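Local coordinates for conserved hypothetical protein (PDB 2FNA) that probably hydrolyses ATP as an archaeal AAA+ ATPase and binds ADP at a P-loop, at residues A[216-219]-A[220-224]; A[247-250]-A[251-255]. All coordinates share one frame; numbering follows the deposited sequence. Where two conformers were deposited one is given.

Interaction 1. Residues A[216-219]-A[220-224]; sequences EFLR and RGFQE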
# COMPACT_ATOMS: atom_id res chain seq x y z
N GLU A 216 13.63 12.27 15.79
CA GLU A 216 13.88 13.43 14.95
C GLU A 216 12.61 13.90 14.22
O GLU A 216 12.45 15.09 14.00
CB GLU A 216 15.01 13.13 13.96
CG GLU A 216 15.45 14.33 13.12
CD GLU A 216 15.76 15.60 13.95
OE1 GLU A 216 16.32 15.50 15.08
OE2 GLU A 216 15.43 16.70 13.45
N PHE A 217 11.71 12.98 13.87
CA PHE A 217 10.43 13.32 13.20
C PHE A 217 9.54 14.16 14.12
O PHE A 217 8.99 15.20 13.73
CB PHE A 217 9.71 12.01 12.81
CG PHE A 217 8.31 12.18 12.33
CD1 PHE A 217 8.06 12.80 11.12
CD2 PHE A 217 7.23 11.72 13.08
CE1 PHE A 217 6.78 12.97 10.65
CE2 PHE A 217 5.95 11.88 12.62
CZ PHE A 217 5.70 12.52 11.39
N LEU A 218 9.41 13.70 15.35
CA LEU A 218 8.59 14.38 16.35
C LEU A 218 9.18 15.73 16.69
O LEU A 218 8.47 16.73 16.74
CB LEU A 218 8.53 13.56 17.62
CG LEU A 218 7.72 12.29 17.48
CD1 LEU A 218 7.80 11.59 18.76
CD2 LEU A 218 6.27 12.61 17.12
N ARG A 219 10.50 15.72 16.96
CA ARG A 219 11.26 16.94 17.24
C ARG A 219 11.00 17.98 16.17
O ARG A 219 10.71 19.13 16.45
CB ARG A 219 12.78 16.67 17.29
CG ARG A 219 13.57 17.78 17.96
CD ARG A 219 15.07 17.87 17.55
NE ARG A 219 15.44 18.25 16.17
CZ ARG A 219 14.76 19.02 15.31
NH1 ARG A 219 13.59 19.55 15.60
NH2 ARG A 219 15.27 19.26 14.10
N ARG A 220 11.09 17.57 14.92
CA ARG A 220 10.84 18.49 13.82
C ARG A 220 9.41 19.04 13.81
O ARG A 220 9.21 20.21 13.54
CB ARG A 220 11.18 17.85 12.49
CG ARG A 220 10.68 18.68 11.35
CD ARG A 220 11.36 18.42 10.05
NE ARG A 220 10.47 18.91 9.00
CZ ARG A 220 10.68 18.75 7.70
NH1 ARG A 220 11.77 18.12 7.27
NH2 ARG A 220 9.78 19.23 6.83
N GLY A 221 8.41 18.22 14.12
CA GLY A 221 7.03 18.69 14.05
C GLY A 221 6.66 19.60 15.20
O GLY A 221 5.84 20.53 15.06
N PHE A 222 7.26 19.34 16.36
CA PHE A 222 7.06 20.23 17.53
C PHE A 222 7.78 21.57 17.42
O PHE A 222 7.22 22.65 17.76
CB PHE A 222 7.45 19.48 18.81
CG PHE A 222 6.53 18.33 19.13
CD1 PHE A 222 5.16 18.43 18.91
CD2 PHE A 222 7.02 17.13 19.63
CE1 PHE A 222 4.30 17.37 19.21
CE2 PHE A 222 6.18 16.08 19.94
CZ PHE A 222 4.82 16.18 19.71
N GLN A 223 9.02 21.53 16.94
CA GLN A 223 9.77 22.74 16.64
C GLN A 223 9.01 23.62 15.63
O GLN A 223 8.82 24.82 15.84
CB GLN A 223 11.22 22.41 16.21
CG GLN A 223 12.02 21.78 17.40
CD GLN A 223 13.54 21.71 17.20
OE1 GLN A 223 14.05 21.88 16.08
NE2 GLN A 223 14.28 21.45 18.31
N GLU A 224 8.47 22.99 14.60
CA GLU A 224 7.62 23.67 13.64
C GLU A 224 6.31 24.25 14.22
O GLU A 224 5.91 25.35 13.82
CB GLU A 224 7.31 22.69 12.52
CG GLU A 224 6.14 23.03 11.60
CD GLU A 224 5.91 21.90 10.58
OE1 GLU A 224 6.89 21.56 9.84
OE2 GLU A 224 4.77 21.36 10.55

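Interaction 2. Residues A[247-250]-A[251-255]; sequences TYFG and FIYLD. With ADP (adenosine-5'-diphosphate), chain D.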
# COMPACT_ATOMS: atom_id res chain seq x y z
N THR A 247 2.62 10.27 13.48
CA THR A 247 1.92 11.42 12.91
C THR A 247 0.62 11.74 13.66
O THR A 247 0.37 12.89 13.98
CB THR A 247 1.59 11.18 11.42
OG1 THR A 247 2.79 10.92 10.70
CG2 THR A 247 0.88 12.39 10.74
N TYR A 248 -0.23 10.73 13.85
CA TYR A 248 -1.47 10.87 14.59
C TYR A 248 -1.19 11.35 16.02
O TYR A 248 -1.76 12.31 16.44
CB TYR A 248 -2.19 9.52 14.65
CG TYR A 248 -3.61 9.59 15.15
CD1 TYR A 248 -4.65 9.88 14.28
CD2 TYR A 248 -3.92 9.35 16.49
CE1 TYR A 248 -5.98 9.95 14.73
CE2 TYR A 248 -5.24 9.43 16.93
CZ TYR A 248 -6.27 9.72 16.05
OH TYR A 248 -7.62 9.81 16.48
N PHE A 249 -0.26 10.70 16.73
CA PHE A 249 0.18 11.15 18.05
C PHE A 249 0.56 12.62 18.04
O PHE A 249 0.16 13.37 18.90
CB PHE A 249 1.40 10.37 18.57
CG PHE A 249 2.03 11.02 19.77
CD1 PHE A 249 1.47 10.85 21.04
CD2 PHE A 249 3.12 11.86 19.64
CE1 PHE A 249 2.00 11.47 22.13
CE2 PHE A 249 3.65 12.48 20.74
CZ PHE A 249 3.07 12.30 21.99
N GLY A 250 1.38 13.02 17.07
CA GLY A 250 1.83 14.40 17.01
C GLY A 250 0.66 15.32 16.83
O GLY A 250 0.58 16.35 17.47
N PHE A 251 -0.30 14.92 16.00
CA PHE A 251 -1.47 15.74 15.78
C PHE A 251 -2.27 15.88 17.08
O PHE A 251 -2.63 16.99 17.47
CB PHE A 251 -2.35 15.16 14.65
CG PHE A 251 -3.56 16.02 14.36
CD1 PHE A 251 -4.65 16.00 15.19
CD2 PHE A 251 -3.57 16.89 13.28
CE1 PHE A 251 -5.76 16.84 14.98
CE2 PHE A 251 -4.66 17.72 13.06
CZ PHE A 251 -5.76 17.68 13.91
N ILE A 252 -2.56 14.75 17.73
CA ILE A 252 -3.35 14.77 18.95
C ILE A 252 -2.65 15.54 20.05
O ILE A 252 -3.30 16.32 20.77
CB ILE A 252 -3.69 13.34 19.47
CG1 ILE A 252 -4.51 12.56 18.44
CG2 ILE A 252 -4.47 13.42 20.77
CD1 ILE A 252 -5.79 13.22 18.05
N TYR A 253 -1.35 15.33 20.23
CA TYR A 253 -0.64 16.07 21.27
C TYR A 253 -0.68 17.57 21.03
O TYR A 253 -0.80 18.35 21.94
CB TYR A 253 0.82 15.62 21.41
CG TYR A 253 1.47 16.33 22.57
CD1 TYR A 253 1.35 15.85 23.86
CD2 TYR A 253 2.18 17.53 22.39
CE1 TYR A 253 1.90 16.52 24.95
CE2 TYR A 253 2.75 18.19 23.46
CZ TYR A 253 2.61 17.68 24.73
OH TYR A 253 3.16 18.33 25.81
N LEU A 254 -0.56 18.00 19.78
CA LEU A 254 -0.67 19.42 19.47
C LEU A 254 -2.05 19.94 19.79
O LEU A 254 -2.24 21.07 20.23
CB LEU A 254 -0.33 19.66 18.00
CG LEU A 254 1.14 19.59 17.58
CD1 LEU A 254 1.27 20.03 16.14
CD2 LEU A 254 2.03 20.44 18.46
N ASP A 255 -3.03 19.08 19.62
CA ASP A 255 -4.39 19.49 19.80
C ASP A 255 -4.76 19.57 21.27
O ASP A 255 -5.57 20.39 21.64
CB ASP A 255 -5.33 18.51 19.10
CG ASP A 255 -6.71 19.06 19.00
OD1 ASP A 255 -6.85 20.22 18.53
OD2 ASP A 255 -7.64 18.35 19.43
PB ADP D . 0.99 4.24 3.27
O1B ADP D . 2.35 3.64 3.25
O2B ADP D . 0.03 3.45 4.15
O3B ADP D . 0.42 4.66 1.95
PA ADP D . 0.64 7.11 3.91
O1A ADP D . 1.31 7.89 2.83
O2A ADP D . -0.82 7.02 3.71
O3A ADP D . 1.24 5.62 4.18
O5' ADP D . 1.10 7.75 5.29
C5' ADP D . 0.52 7.39 6.55
C4' ADP D . 0.42 8.62 7.45
O4' ADP D . 1.68 9.00 7.96
C3' ADP D . -0.10 9.85 6.77
O3' ADP D . -0.75 10.65 7.78
C2' ADP D . 1.14 10.58 6.31
O2' ADP D . 0.94 11.98 6.20
C1' ADP D . 2.07 10.26 7.45
N9 ADP D . 3.48 10.13 7.10
C8 ADP D . 4.11 8.99 6.76
N7 ADP D . 5.41 9.21 6.58
C5 ADP D . 5.62 10.53 6.78
C6 ADP D . 6.78 11.46 6.75
N6 ADP D . 8.00 11.01 6.43
N1 ADP D . 6.57 12.77 7.06
C2 ADP D . 5.36 13.24 7.40
N3 ADP D . 4.27 12.46 7.45
C4 ADP D . 4.35 11.13 7.16

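Interaction 1. Residues A[216-219]-A[220-224]
Residues 216 to 224 form about two and a half turns within helix 211-225, in which the carbonyls of Glu216, Phe217, Leu218 and Arg219 each accept the amide four residues on; the Phe222 N to Leu218 O bond, 2.9 Å long with an N-H...O angle of 162°, is nearly straight. This helix follows the parallel sheet of the nucleotide-binding core and is consistent with the small helical lid of AAA+ proteins. On the buried flank Leu218 and Phe222 share a side: the ring carbon CE2 of Phe222 comes within 4.2 Å of Leu218 CB, an apolar contact one turn apart. With CG of Phe222 opposite its own carbonyl carbon and beside its N (chi1 -67°), the ring folds back toward the preceding turn. Bulky hydrocarbon groups suit this flank, because helix 232-239 covers Leu218 through Tyr232 and Val235, while Phe222 stacks on Phe229 and meets Phe4 edge-to-face. Phe217 leaves the helix to touch Leu246 and Thr247 of helix 243-256 and borders the bound ADP. Gly221 offers only backbone to this turn. The other flank is polar. Arg219 bends at chi3, and in the conformer considered its NH2 forms a salt bridge with Glu216 OE2 at 2.6 Å; since the arginine was modelled in two conformers, this pairing is tentative, as is its close approach to Gln223, whose OE1 lies over one guanidinium face, the planes 27° apart, at a separation too short to be trusted. The Phe222 ring approaches the Leu218 carbonyl obliquely, with CD2 3.3 Å from Leu218 O.

Interaction 2. Residues A[247-250]-A[251-255]
Tyr248 has CG opposite its backbone N (chi1 -168°), whereas Ile252 turns CG1 away from its carbonyl carbon and beside its N (chi1 -61°); together these rotations bring the isoleucine's CG1 branch obliquely against the tyrosine ring one turn earlier. The CG1 methylene of Ile252 is 3.6 Å from Tyr248 CE2, and CD1 lies 4.0 Å from the same CE2. An alanine in place of Tyr248 would probably leave Ile252 CG1 and CD1 without their aromatic neighbour and deprive the Tyr269 ring of its stacking mate on helix 259-282. Phe249 and Tyr253 run side by side in the same direction, and Tyr253 CB sits over one face of the phenylalanine ring near its rim, 4.1 Å from CZ. Both pairs ride on straight backbone bonds, Tyr253 N to Phe249 O being 2.8 Å. Gly250 presents only its backbone, and its carbonyl accepts Leu254 N at 3.1 Å. Small and polar, Thr247 suits the ligand side: OG1 hydrogen-bonds to Pro243 O and lies 3.4 Å from ADP C1'. A helix with aromatic and aliphatic groups against its neighbours and a threonine at the ribose is consistent with the nucleotide-facing helical lid of AAA+ proteins.

Interactions 1 and 2 lie on helices 211-225 and 243-256, with helix 232-239 between them in the chain; their centres are 11 Å apart, and the two helices pack directly on each other. Phe222 fills the seam: its CZ lies 4.0 Å from Phe249 CE2, its CE1 is 3.8 Å from Tyr253 CD2, and its CD1 touches Leu254 CD2. Nearer the nucleotide, Phe217 CZ meets Thr247 OG1 at 3.4 Å, and both residues line the ADP pocket. The phenylalanine comes within about 4 Å of the ADP at nearest atoms, while the threonine borders the ribose. The magnesium ion is about 13 Å from the Thr247 side chain, so this corner contacts the nucleoside end, away from the metal.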